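Local atomic coordinates of glycoside Hydrolase Family 43_12 (PDB entry 7JVH), a protein that probably hydrolyses glycosidic bonds in arabinose- or xylose-containing plant cell-wall polysaccharides, as a family 43 glycoside hydrolase. Residues T489-Q493 with N551-G555; P112-I117 with A399-P403; G317-R323 with G333-L339; Q438-Y443 with T521-Y526; L416-A420 with M563-K567. All blocks are in the same frame, centred on the assembly; numbering follows the deposited sequence.

A five-bladed beta-propeller, the usual catalytic domain of family 43, is followed by a concanavalin A-like beta-sandwich. Contact 3 lies within the last propeller blade. Contacts 1, 4 and 5 lie within the sandwich, and contact 2 joins the two domains. Contacts 3 and 4 touch across the domain border, with Arg-323 NH2 and Gln-439 O 3.0 Å apart, probably hydrogen-bonded. Contacts 1 and 2 have centres about 18 Å apart. Glu-467 forms a salt bridge with Arg-401 of contact 2 and a long, weak ion pair with Arg-491 of contact 1. Contact 5 is farthest from contact 3, about 33 Å between centres. Arg-334 binds a glycerol, probably from the crystallisation liquor, that may mark a pocket.

Contact 1 (T489-Q493 with N551-G555); sequences TVRPQ and NFAGG
Gln-493 and Phe-552 join the two backbones. Gln-493 N gives a hydrogen bond to Phe-552 O at 3.0 Å, nearly straight at 164° and in the carbonyl plane. The CA of Pro-492 makes a CA-H...O contact with the same oxygen, so this carbonyl near the helix end is met twice. At Gly-554 the chain leaves the helix with positive phi. A side chain there would run into Gln-493 CG, which already lies 3.2 Å from Gly-554 N.

The Phe-552 ring carries most of the apolar contact. Its CG stands anti to the backbone N (chi1 179°), which brings the ring round to Val-490 and Pro-492 although CB points away from them. Pro-492 CB sits over one face as a CH-pi contact, 4.0 Å from the ring centroid and offset toward the rim. Val-490 CG1 meets Phe-552 CZ at 3.6 Å, and these two side chains cross at about a right angle. An alanine in place of Phe-552 would probably leave Val-490 CG1 and the Pro-492 ring without their partner and open a gap beside the helix. Gln-493 reaches on past Gly-554. A water accepts from Gly-555 N at 2.8 Å and gives a weak bond to Gln-493 OE1.

This is a surface contact of the sandwich domain. Segment 489-493 follows strand 482-489, and Arg-491 makes a weak, long ion pair with Glu-467. Ala-553 rests on Cys-469 of strand 469-477. Asn-551 OD1 bonds to Val-330 N, in the loop between propeller strands 316-322 and 335-342.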
# COMPACT_ATOMS: atom_id res chain seq x y z
N THR A 489 -19.09 -2.99 -12.27
CA THR A 489 -19.78 -3.32 -11.04
C THR A 489 -19.53 -2.17 -10.10
O THR A 489 -18.38 -1.83 -9.84
CB THR A 489 -19.28 -4.64 -10.43
OG1 THR A 489 -19.43 -5.70 -11.38
CG2 THR A 489 -20.09 -5.00 -9.16
N VAL A 490 -20.61 -1.57 -9.58
CA VAL A 490 -20.57 -0.38 -8.75
C VAL A 490 -21.27 -0.63 -7.41
O VAL A 490 -22.46 -0.95 -7.40
CB VAL A 490 -21.28 0.79 -9.47
CG1 VAL A 490 -21.07 2.09 -8.70
CG2 VAL A 490 -20.78 0.92 -10.92
N ARG A 491 -20.54 -0.47 -6.30
CA ARG A 491 -21.11 -0.56 -4.94
C ARG A 491 -20.55 0.50 -4.00
O ARG A 491 -19.44 0.36 -3.49
CB ARG A 491 -20.89 -1.94 -4.31
CG ARG A 491 -21.55 -2.10 -2.92
CD ARG A 491 -21.21 -3.42 -2.24
NE ARG A 491 -19.78 -3.51 -2.00
CZ ARG A 491 -19.09 -4.63 -1.79
NH1 ARG A 491 -19.70 -5.82 -1.76
NH2 ARG A 491 -17.76 -4.53 -1.63
N PRO A 492 -21.30 1.59 -3.71
CA PRO A 492 -20.86 2.56 -2.70
C PRO A 492 -20.80 1.96 -1.28
O PRO A 492 -21.50 0.99 -0.99
CB PRO A 492 -21.93 3.66 -2.77
CG PRO A 492 -23.10 3.06 -3.46
CD PRO A 492 -22.58 1.95 -4.34
N GLN A 493 -19.94 2.54 -0.44
CA GLN A 493 -19.70 2.13 0.94
C GLN A 493 -20.84 1.42 1.67
O GLN A 493 -20.68 0.28 2.12
CB GLN A 493 -19.37 3.38 1.76
CG GLN A 493 -17.90 3.68 1.83
CD GLN A 493 -17.60 4.84 2.72
OE1 GLN A 493 -17.12 4.67 3.85
NE2 GLN A 493 -17.89 6.05 2.24
N ASN A 551 -13.04 7.22 -1.48
CA ASN A 551 -14.15 8.11 -1.10
C ASN A 551 -15.50 7.47 -1.34
O ASN A 551 -16.40 7.63 -0.53
CB ASN A 551 -14.09 9.44 -1.85
CG ASN A 551 -12.74 10.13 -1.69
OD1 ASN A 551 -11.72 9.70 -2.25
ND2 ASN A 551 -12.72 11.20 -0.90
N PHE A 552 -15.63 6.76 -2.48
CA PHE A 552 -16.90 6.19 -2.91
C PHE A 552 -17.15 4.78 -2.33
O PHE A 552 -18.25 4.50 -1.87
CB PHE A 552 -16.96 6.19 -4.44
CG PHE A 552 -18.22 5.60 -5.00
CD1 PHE A 552 -19.36 6.38 -5.17
CD2 PHE A 552 -18.27 4.28 -5.38
CE1 PHE A 552 -20.52 5.83 -5.68
CE2 PHE A 552 -19.43 3.73 -5.92
CZ PHE A 552 -20.56 4.51 -6.07
N ALA A 553 -16.13 3.92 -2.35
CA ALA A 553 -16.22 2.53 -1.98
C ALA A 553 -15.79 2.22 -0.54
O ALA A 553 -15.92 1.09 -0.07
CB ALA A 553 -15.34 1.72 -2.91
N GLY A 554 -15.23 3.22 0.13
CA GLY A 554 -14.66 3.03 1.46
C GLY A 554 -13.42 2.19 1.36
O GLY A 554 -13.00 1.84 0.28
N GLY A 555 -12.83 1.88 2.51
CA GLY A 555 -11.66 1.02 2.58
C GLY A 555 -10.40 1.76 2.91
O GLY A 555 -10.42 2.94 3.25
O HOH W 1 -14.62 2.36 4.62

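Contact 2 (P112-I117 with A399-P403); sequences PTTCGI and AMRGP
Arg-401 and Cys-115 supply the polar link. Arg-401 NE gives a hydrogen bond to Cys-115 O at 2.7 Å, close to the line of the C=O bond and almost in the guanidinium plane. The NH2 of Arg-401 adds a weak bond to the same oxygen, so one carbonyl is held by two donors at the guanidinium edge. The side chain is extended from CG to NE (chi2 -172°), long enough to span the turn. NH2 also forms a salt bridge with Glu-467.

The turn is a type I beta turn from Pro-112 to Cys-115, closed by Cys-115 N to Pro-112 O at 3.0 Å. It lies in the loop between the first and second propeller blades. Segment 399-403 belongs to the sandwich part, yet strand 399-400 pairs with strand 82-83 of the propeller, so the turn meets it across the domain border.

A CA-H...O contact runs from Thr-113 CA to Arg-401 O, 3.2 Å.

The apolar contacts lie at either end of Arg-401. Pro-112 CG packs on Arg-401 CA at 3.7 Å. Ile-117 CD1 meets the methyl CE of Met-400, a selenomethionine, at 3.4 Å. This methyl also lies over one face of the guanidinium, toward its rim.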
# COMPACT_ATOMS: atom_id res chain seq x y z
N PRO A 112 -5.03 -14.90 2.43
CA PRO A 112 -6.17 -13.98 2.39
C PRO A 112 -7.34 -14.44 1.50
O PRO A 112 -8.12 -13.60 1.06
CB PRO A 112 -5.54 -12.70 1.84
CG PRO A 112 -4.37 -13.16 1.00
CD PRO A 112 -4.04 -14.59 1.39
N THR A 113 -7.47 -15.76 1.29
CA THR A 113 -8.55 -16.37 0.50
C THR A 113 -9.88 -15.62 0.58
O THR A 113 -10.42 -15.26 -0.43
CB THR A 113 -8.75 -17.83 0.94
OG1 THR A 113 -7.48 -18.48 1.00
CG2 THR A 113 -9.64 -18.59 -0.03
N THR A 114 -10.37 -15.40 1.81
CA THR A 114 -11.66 -14.76 2.07
C THR A 114 -11.57 -13.45 2.86
O THR A 114 -12.54 -13.02 3.50
CB THR A 114 -12.66 -15.72 2.78
OG1 THR A 114 -12.20 -16.01 4.10
CG2 THR A 114 -12.80 -17.01 2.02
N CYS A 115 -10.40 -12.79 2.77
CA CYS A 115 -10.12 -11.54 3.45
C CYS A 115 -10.96 -10.40 2.89
O CYS A 115 -11.09 -10.26 1.67
CB CYS A 115 -8.65 -11.22 3.26
SG CYS A 115 -7.98 -9.83 4.22
N GLY A 116 -11.53 -9.58 3.78
CA GLY A 116 -12.20 -8.36 3.40
C GLY A 116 -11.21 -7.34 2.83
O GLY A 116 -10.04 -7.23 3.29
N ILE A 117 -11.68 -6.59 1.82
CA ILE A 117 -10.87 -5.64 1.08
C ILE A 117 -10.17 -4.63 1.98
O ILE A 117 -9.05 -4.21 1.67
CB ILE A 117 -11.73 -4.91 0.03
CG1 ILE A 117 -10.85 -4.26 -1.03
CG2 ILE A 117 -12.66 -3.90 0.68
CD1 ILE A 117 -10.17 -5.24 -1.95
N ALA A 399 -1.50 -10.20 -6.56
CA ALA A 399 -2.77 -10.86 -6.80
C ALA A 399 -3.68 -10.52 -5.62
O ALA A 399 -3.20 -10.14 -4.56
CB ALA A 399 -2.57 -12.36 -6.91
N MSE A 400 -4.99 -10.63 -5.83
CA MSE A 400 -5.97 -10.42 -4.78
C MSE A 400 -6.30 -11.75 -4.11
O MSE A 400 -6.68 -12.69 -4.78
CB MSE A 400 -7.25 -9.79 -5.35
CG MSE A 400 -7.07 -8.36 -5.84
SE MSE A 400 -6.60 -7.14 -4.38
CE MSE A 400 -7.85 -7.58 -2.92
N ARG A 401 -6.11 -11.81 -2.78
CA ARG A 401 -6.63 -12.89 -1.95
C ARG A 401 -6.01 -14.28 -2.19
O ARG A 401 -6.62 -15.29 -1.86
CB ARG A 401 -8.16 -12.97 -2.06
CG ARG A 401 -8.87 -11.67 -1.72
CD ARG A 401 -10.37 -11.84 -1.64
NE ARG A 401 -11.00 -10.73 -0.94
CZ ARG A 401 -11.53 -9.66 -1.53
NH1 ARG A 401 -11.53 -9.51 -2.85
NH2 ARG A 401 -12.10 -8.71 -0.78
N GLY A 402 -4.79 -14.32 -2.73
CA GLY A 402 -4.10 -15.58 -2.98
C GLY A 402 -2.84 -15.41 -3.81
O GLY A 402 -2.59 -14.35 -4.36
N PRO A 403 -2.01 -16.47 -3.93
CA PRO A 403 -0.77 -16.39 -4.72
C PRO A 403 -1.01 -16.52 -6.22
O PRO A 403 -1.90 -17.27 -6.65
CB PRO A 403 0.05 -17.58 -4.20
CG PRO A 403 -0.96 -18.55 -3.67
CD PRO A 403 -2.22 -17.79 -3.31

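Contact 3 (G317-R323 with G333-L339); sequences GVFLGIR and GRETFML
Phe-337 and Phe-319 face each other as an antiparallel hydrogen-bonded pair. Phe-337 N reaches Phe-319 O at 2.7 Å, and Phe-319 N returns a bond to Phe-337 O. The ring planes are 31° apart. Phe-337 CB sits over the face of the Phe-319 ring in a CH-pi contact, 3.6 Å from the centroid. The Phe-319 ring is swung across to it by a first torsion of 57°, which sets CG between the backbone N and the carbonyl carbon. Leu-339 CG meets the same ring at its edge. Phe-337 CE1 comes to 3.4 Å from Gly-321 CA, where a side chain would strike the ring.

Glu-335, the third main residue, forms a salt bridge with Arg-323. Its OE2 takes a bond from Arg-323 NH2 at 2.8 Å on the syn lone pair, and its OE1 takes a weak, bent one from Arg-323 NE at 2.7 Å. The two flat groups are turned 30° apart. Gly-59 N also bonds to OE2, and Asp-39 forms a second salt bridge with Arg-323 NH1.

These are the two middle strands of the last propeller blade. Arg-334 leaves on the side of Leu-320 and bonds to Phe-556 O of the sandwich and to a glycerol, probably from the crystallisation liquor. The buried charge of Arg-323 is balanced by Glu-335 and Asp-39, and its proximity would probably keep both carboxylates ionised.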
# COMPACT_ATOMS: atom_id res chain seq x y z
N GLY A 317 11.82 11.62 8.20
CA GLY A 317 10.54 11.02 8.59
C GLY A 317 9.67 10.63 7.41
O GLY A 317 9.34 11.49 6.62
N VAL A 318 9.29 9.36 7.33
CA VAL A 318 8.40 8.90 6.22
C VAL A 318 6.98 8.88 6.77
O VAL A 318 6.83 8.57 7.92
CB VAL A 318 8.81 7.52 5.70
CG1 VAL A 318 10.17 7.53 5.04
CG2 VAL A 318 8.74 6.47 6.79
N PHE A 319 5.99 9.25 5.96
CA PHE A 319 4.59 9.23 6.43
C PHE A 319 3.64 8.94 5.27
O PHE A 319 4.10 8.71 4.18
CB PHE A 319 4.22 10.55 7.11
CG PHE A 319 4.40 11.79 6.28
CD1 PHE A 319 5.66 12.25 5.96
CD2 PHE A 319 3.32 12.52 5.86
CE1 PHE A 319 5.82 13.41 5.22
CE2 PHE A 319 3.48 13.67 5.12
CZ PHE A 319 4.73 14.11 4.80
N LEU A 320 2.34 8.94 5.56
CA LEU A 320 1.36 8.67 4.53
C LEU A 320 0.58 9.91 4.23
O LEU A 320 0.45 10.78 5.09
CB LEU A 320 0.44 7.50 4.92
CG LEU A 320 -0.65 7.70 5.95
CD1 LEU A 320 -1.85 8.45 5.38
CD2 LEU A 320 -1.10 6.36 6.52
N GLY A 321 0.09 9.99 2.98
CA GLY A 321 -0.75 11.07 2.53
C GLY A 321 -1.46 10.61 1.28
O GLY A 321 -1.15 9.55 0.74
N ILE A 322 -2.44 11.41 0.85
CA ILE A 322 -3.12 11.25 -0.41
C ILE A 322 -2.92 12.48 -1.31
O ILE A 322 -2.82 13.61 -0.82
CB ILE A 322 -4.63 11.05 -0.19
CG1 ILE A 322 -5.29 12.29 0.42
CG2 ILE A 322 -4.87 9.86 0.71
CD1 ILE A 322 -6.81 12.20 0.40
N ARG A 323 -2.84 12.27 -2.63
CA ARG A 323 -2.92 13.36 -3.59
C ARG A 323 -4.29 13.27 -4.26
O ARG A 323 -4.43 12.57 -5.25
CB ARG A 323 -1.77 13.27 -4.61
CG ARG A 323 -0.37 13.27 -4.06
CD ARG A 323 0.69 13.09 -5.14
NE ARG A 323 0.89 11.72 -5.57
CZ ARG A 323 0.70 11.25 -6.81
NH1 ARG A 323 0.31 12.04 -7.81
NH2 ARG A 323 0.89 9.95 -7.07
N GLY A 333 -4.78 5.71 -3.55
CA GLY A 333 -4.56 5.20 -2.21
C GLY A 333 -3.72 6.18 -1.40
O GLY A 333 -3.50 7.32 -1.82
N ARG A 334 -3.25 5.73 -0.24
CA ARG A 334 -2.37 6.50 0.61
C ARG A 334 -0.92 6.14 0.28
O ARG A 334 -0.56 4.95 0.20
CB ARG A 334 -2.67 6.22 2.09
CG ARG A 334 -4.04 6.68 2.55
CD ARG A 334 -4.38 6.08 3.91
NE ARG A 334 -4.53 4.62 3.80
CZ ARG A 334 -4.49 3.76 4.80
NH1 ARG A 334 -4.34 4.17 6.07
NH2 ARG A 334 -4.63 2.47 4.54
N GLU A 335 -0.09 7.17 0.09
CA GLU A 335 1.26 7.02 -0.44
C GLU A 335 2.30 7.35 0.62
O GLU A 335 1.97 7.99 1.64
CB GLU A 335 1.43 7.94 -1.64
CG GLU A 335 0.27 7.83 -2.63
CD GLU A 335 0.40 8.74 -3.82
OE1 GLU A 335 0.03 9.90 -3.72
OE2 GLU A 335 0.85 8.26 -4.88
N THR A 336 3.50 6.82 0.44
CA THR A 336 4.62 7.04 1.38
C THR A 336 5.35 8.33 1.02
O THR A 336 6.05 8.33 0.03
CB THR A 336 5.67 5.95 1.27
OG1 THR A 336 5.05 4.76 1.74
CG2 THR A 336 6.89 6.24 2.11
N PHE A 337 5.19 9.36 1.83
CA PHE A 337 5.86 10.65 1.61
C PHE A 337 7.07 10.73 2.51
O PHE A 337 7.16 9.99 3.47
CB PHE A 337 4.98 11.79 2.11
CG PHE A 337 3.81 12.08 1.21
CD1 PHE A 337 2.80 11.16 1.05
CD2 PHE A 337 3.75 13.27 0.52
CE1 PHE A 337 1.73 11.44 0.23
CE2 PHE A 337 2.67 13.55 -0.30
CZ PHE A 337 1.67 12.63 -0.44
N MSE A 338 8.00 11.64 2.23
CA MSE A 338 9.17 11.80 3.11
C MSE A 338 9.42 13.28 3.35
O MSE A 338 8.93 14.08 2.57
CB MSE A 338 10.41 11.10 2.59
CG MSE A 338 11.33 10.68 3.70
SE MSE A 338 13.02 10.08 3.06
CE MSE A 338 13.42 8.23 3.33
N LEU A 339 10.13 13.60 4.43
CA LEU A 339 10.47 14.99 4.83
C LEU A 339 11.73 14.93 5.69
O LEU A 339 11.94 13.91 6.34
CB LEU A 339 9.32 15.56 5.65
CG LEU A 339 8.22 16.28 4.89
CD1 LEU A 339 7.28 16.97 5.85
CD2 LEU A 339 8.79 17.28 3.92
O HOH W 2 -2.92 9.71 -3.40

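Contact 4 (Q438-Y443 with T521-Y526); sequences QQHIKY and TDGLNY
Tyr-526 and Gln-438 mark the tight side of the contact. Tyr-526 OH donates to Gln-438 OE1 at 2.6 Å, in the carbonyl plane and on a lone pair. The amide stands 85° to the ring and meets it at the edge. Gln-438 NE2 gives a bond to His-440 O at 3.0 Å, and that oxygen lies in the plane of the Gln-438 amide, which helps fix its rotation. Thr-521 CG2 presses on Tyr-443 CD2 at 3.3 Å. Tyr-443 CE2 touches Tyr-526 CE2 at 3.9 Å. Beside these rings Thr-521 and Tyr-443 form an antiparallel hydrogen-bonded pair, with Thr-521 N to Tyr-443 O at 2.8 Å. Ile-441 CG2 packs 3.6 Å from Gly-523 CA.

The other side is looser. Lys-442 runs extended along Asp-522, with CE 3.3 Å from Asp-522 O, and its NZ goes on to a salt bridge with Asp-40. Asp-522 is exposed and turns back on its own hairpin. Its OD1 accepts from Leu-524 N, an Asx turn, and also from Asn-525 N, which completes an Asx motif.

The hairpin joins strands 515-522 and 525-531 of the sandwich, and strand 442-451 flanks the first. Both tyrosines rest on Cys-463 of strand 458-464, in the facing sheet. Asn-331 of the propeller bonds to Tyr-526 OH.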
# COMPACT_ATOMS: atom_id res chain seq x y z
N GLN A 438 -2.34 1.64 -9.11
CA GLN A 438 -2.53 2.92 -9.78
C GLN A 438 -1.66 3.93 -9.03
O GLN A 438 -1.97 4.31 -7.88
CB GLN A 438 -3.99 3.35 -9.78
CG GLN A 438 -4.24 4.70 -10.40
CD GLN A 438 -5.69 4.96 -10.80
OE1 GLN A 438 -6.53 4.08 -10.71
NE2 GLN A 438 -5.98 6.17 -11.25
N GLN A 439 -0.57 4.35 -9.67
CA GLN A 439 0.42 5.23 -9.06
C GLN A 439 0.20 6.70 -9.36
O GLN A 439 0.88 7.55 -8.81
CB GLN A 439 1.83 4.80 -9.45
CG GLN A 439 2.24 3.49 -8.80
CD GLN A 439 3.67 3.12 -9.11
OE1 GLN A 439 3.99 2.74 -10.23
NE2 GLN A 439 4.53 3.18 -8.11
N HIS A 440 -0.79 6.99 -10.22
CA HIS A 440 -1.06 8.33 -10.71
C HIS A 440 -2.56 8.55 -10.85
O HIS A 440 -3.32 7.58 -11.07
CB HIS A 440 -0.44 8.52 -12.11
CG HIS A 440 1.03 8.28 -12.14
ND1 HIS A 440 1.57 7.01 -12.20
CD2 HIS A 440 2.08 9.14 -12.12
CE1 HIS A 440 2.89 7.10 -12.21
NE2 HIS A 440 3.22 8.38 -12.17
N ILE A 441 -2.96 9.83 -10.79
CA ILE A 441 -4.35 10.21 -11.03
C ILE A 441 -4.63 10.09 -12.53
O ILE A 441 -5.68 9.59 -12.93
CB ILE A 441 -4.62 11.66 -10.57
CG1 ILE A 441 -4.23 11.85 -9.11
CG2 ILE A 441 -6.10 11.97 -10.73
CD1 ILE A 441 -4.31 13.28 -8.65
N LYS A 442 -3.68 10.55 -13.34
CA LYS A 442 -3.75 10.46 -14.80
C LYS A 442 -2.79 9.39 -15.30
O LYS A 442 -1.59 9.51 -15.11
CB LYS A 442 -3.40 11.78 -15.44
CG LYS A 442 -4.50 12.82 -15.39
CD LYS A 442 -4.02 14.12 -16.02
CE LYS A 442 -5.15 15.14 -16.04
NZ LYS A 442 -4.67 16.43 -16.64
N TYR A 443 -3.33 8.34 -15.92
CA TYR A 443 -2.51 7.28 -16.47
C TYR A 443 -3.14 6.68 -17.73
O TYR A 443 -4.31 6.91 -18.05
CB TYR A 443 -2.15 6.21 -15.42
CG TYR A 443 -3.16 5.11 -15.20
CD1 TYR A 443 -3.11 3.93 -15.95
CD2 TYR A 443 -4.16 5.23 -14.24
CE1 TYR A 443 -4.03 2.92 -15.76
CE2 TYR A 443 -5.07 4.22 -14.03
CZ TYR A 443 -5.01 3.07 -14.79
OH TYR A 443 -5.95 2.07 -14.59
N THR A 521 -7.12 7.19 -18.21
CA THR A 521 -7.89 8.02 -17.30
C THR A 521 -7.27 9.42 -17.23
O THR A 521 -6.07 9.55 -17.04
CB THR A 521 -8.03 7.40 -15.87
OG1 THR A 521 -8.65 8.34 -15.00
CG2 THR A 521 -6.67 7.02 -15.27
N ASP A 522 -8.13 10.43 -17.37
CA ASP A 522 -7.77 11.83 -17.25
C ASP A 522 -7.99 12.36 -15.84
O ASP A 522 -8.01 13.57 -15.64
CB ASP A 522 -8.60 12.65 -18.25
CG ASP A 522 -10.07 12.65 -17.93
OD1 ASP A 522 -10.50 11.90 -17.03
OD2 ASP A 522 -10.79 13.42 -18.60
N GLY A 523 -8.17 11.46 -14.87
CA GLY A 523 -8.44 11.81 -13.48
C GLY A 523 -9.92 11.92 -13.15
O GLY A 523 -10.28 11.80 -11.98
N LEU A 524 -10.76 12.15 -14.17
CA LEU A 524 -12.20 12.27 -14.03
C LEU A 524 -12.98 11.05 -14.52
O LEU A 524 -13.99 10.68 -13.92
CB LEU A 524 -12.74 13.52 -14.75
CG LEU A 524 -12.42 14.89 -14.10
CD1 LEU A 524 -12.86 16.04 -15.01
CD2 LEU A 524 -13.00 15.10 -12.71
N ASN A 525 -12.53 10.46 -15.64
CA ASN A 525 -13.15 9.26 -16.24
C ASN A 525 -12.13 8.30 -16.80
O ASN A 525 -10.99 8.67 -17.03
CB ASN A 525 -14.15 9.63 -17.35
CG ASN A 525 -15.31 10.43 -16.82
OD1 ASN A 525 -16.27 9.86 -16.24
ND2 ASN A 525 -15.27 11.72 -17.02
N TYR A 526 -12.53 7.03 -16.95
CA TYR A 526 -11.73 5.98 -17.55
C TYR A 526 -12.36 5.69 -18.91
O TYR A 526 -13.59 5.61 -19.01
CB TYR A 526 -11.77 4.71 -16.70
CG TYR A 526 -10.98 4.74 -15.42
CD1 TYR A 526 -11.47 5.34 -14.27
CD2 TYR A 526 -9.73 4.13 -15.35
CE1 TYR A 526 -10.74 5.35 -13.09
CE2 TYR A 526 -8.98 4.14 -14.18
CZ TYR A 526 -9.51 4.75 -13.04
OH TYR A 526 -8.81 4.78 -11.86

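Contact 5 (L416-A420 with M563-K567); sequences LQMTA and MGVFK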
# COMPACT_ATOMS: atom_id res chain seq x y z
N LEU A 416 2.75 -13.98 -19.72
CA LEU A 416 1.91 -14.48 -18.63
C LEU A 416 0.83 -15.42 -19.13
O LEU A 416 -0.24 -14.98 -19.54
CB LEU A 416 1.23 -13.33 -17.87
CG LEU A 416 2.02 -12.58 -16.82
CD1 LEU A 416 1.12 -11.60 -16.09
CD2 LEU A 416 2.65 -13.53 -15.83
N GLN A 417 1.13 -16.72 -19.10
CA GLN A 417 0.17 -17.80 -19.30
C GLN A 417 -0.64 -17.92 -18.01
O GLN A 417 -0.10 -18.36 -17.00
CB GLN A 417 0.89 -19.11 -19.54
CG GLN A 417 1.05 -19.50 -20.99
CD GLN A 417 1.71 -20.85 -21.12
OE1 GLN A 417 1.38 -21.80 -20.40
NE2 GLN A 417 2.64 -20.97 -22.08
N MSE A 418 -1.93 -17.53 -18.02
CA MSE A 418 -2.71 -17.64 -16.81
C MSE A 418 -4.01 -18.40 -17.06
O MSE A 418 -4.69 -18.21 -18.07
CB MSE A 418 -2.85 -16.28 -16.13
CG MSE A 418 -3.83 -15.28 -16.71
SE MSE A 418 -3.88 -13.66 -15.54
CE MSE A 418 -2.30 -12.61 -16.03
N THR A 419 -4.30 -19.31 -16.12
CA THR A 419 -5.42 -20.23 -16.16
C THR A 419 -6.49 -19.71 -15.22
O THR A 419 -6.19 -19.17 -14.16
CB THR A 419 -4.96 -21.63 -15.72
OG1 THR A 419 -3.80 -22.01 -16.49
CG2 THR A 419 -6.05 -22.67 -15.90
N ALA A 420 -7.76 -19.84 -15.61
CA ALA A 420 -8.88 -19.27 -14.86
C ALA A 420 -9.18 -20.10 -13.62
O ALA A 420 -9.40 -21.30 -13.73
CB ALA A 420 -10.11 -19.15 -15.73
N MSE A 563 -4.24 -7.48 -15.66
CA MSE A 563 -4.84 -8.41 -16.59
C MSE A 563 -5.38 -9.60 -15.79
O MSE A 563 -4.86 -9.95 -14.74
CB MSE A 563 -3.83 -8.79 -17.68
CG MSE A 563 -2.53 -9.40 -17.21
SE MSE A 563 -0.88 -8.62 -18.02
CE MSE A 563 0.09 -8.02 -16.43
N GLY A 564 -6.46 -10.21 -16.30
CA GLY A 564 -7.07 -11.35 -15.64
C GLY A 564 -7.85 -12.25 -16.56
O GLY A 564 -8.10 -11.90 -17.70
N VAL A 565 -8.25 -13.41 -16.03
CA VAL A 565 -8.98 -14.43 -16.76
C VAL A 565 -10.10 -15.00 -15.87
O VAL A 565 -9.93 -15.14 -14.65
CB VAL A 565 -8.05 -15.55 -17.25
CG1 VAL A 565 -7.05 -15.00 -18.25
CG2 VAL A 565 -7.31 -16.17 -16.09
N PHE A 566 -11.24 -15.30 -16.50
CA PHE A 566 -12.46 -15.69 -15.80
C PHE A 566 -13.24 -16.74 -16.60
O PHE A 566 -12.87 -17.03 -17.74
CB PHE A 566 -13.36 -14.47 -15.60
CG PHE A 566 -12.70 -13.35 -14.89
CD1 PHE A 566 -12.53 -13.39 -13.51
CD2 PHE A 566 -12.23 -12.24 -15.58
CE1 PHE A 566 -11.91 -12.36 -12.83
CE2 PHE A 566 -11.60 -11.19 -14.92
CZ PHE A 566 -11.47 -11.24 -13.54
N LYS A 567 -14.31 -17.24 -15.97
CA LYS A 567 -15.18 -18.32 -16.44
C LYS A 567 -14.44 -19.60 -16.14
O LYS A 567 -14.87 -20.48 -15.39
CB LYS A 567 -15.55 -18.16 -17.91
CG LYS A 567 -16.50 -19.20 -18.46
CD LYS A 567 -16.64 -19.10 -19.98
CE LYS A 567 -17.24 -17.76 -20.43
NZ LYS A 567 -17.20 -17.57 -21.91
OXT LYS A 567 -13.34 -19.78 -16.63
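Leu-416 and Met-418 face Met-563 and Val-565 from strands whose segment axes run 23° apart in direction and approach to 8.5 Å, a spacing of packed layers and not of paired neighbours. The side chains fill the space between. Met-418 and Met-563 are both selenomethionines and cross at about a right angle. Met-418 CE touches Met-563 CG at 3.4 Å. The chain of Met-418 bends at its last torsion (chi3 80°), which turns this methyl along the opposite strand toward Met-563. Its SE passes 3.9 Å from Gly-564 CA. At the next step Leu-416 CD1 meets Met-563 CE, 3.7 Å away.

The two strands belong to the two sheets of the concanavalin A-like sandwich. Strand 416-418 lies between strands 28-37 and 408-410, and strand 560-566 lies between 433-437 and 458-464. Phe-30 of strand 28-37 touches both Met-418 and Met-563, so the same apolar layer continues past this contact.

Val-565 straddles Met-418 with its two methyls. Both CG1 and CG2 of Val-565 lie 3.6 Å from Met-418 CG. CG2 also reaches Ala-420 CA at 3.7 Å. A glycine in place of Val-565 would probably open a gap between the sheets and leave Met-418 CG and Ala-420 CA without their apolar partner. The backbone of Val-565 is held on its own side by Ser-432, whose OG bonds to its carbonyl O. Nearer the surface, Ala-420 CB approaches the C-terminal carboxylate, 3.4 Å from Lys-567 OXT.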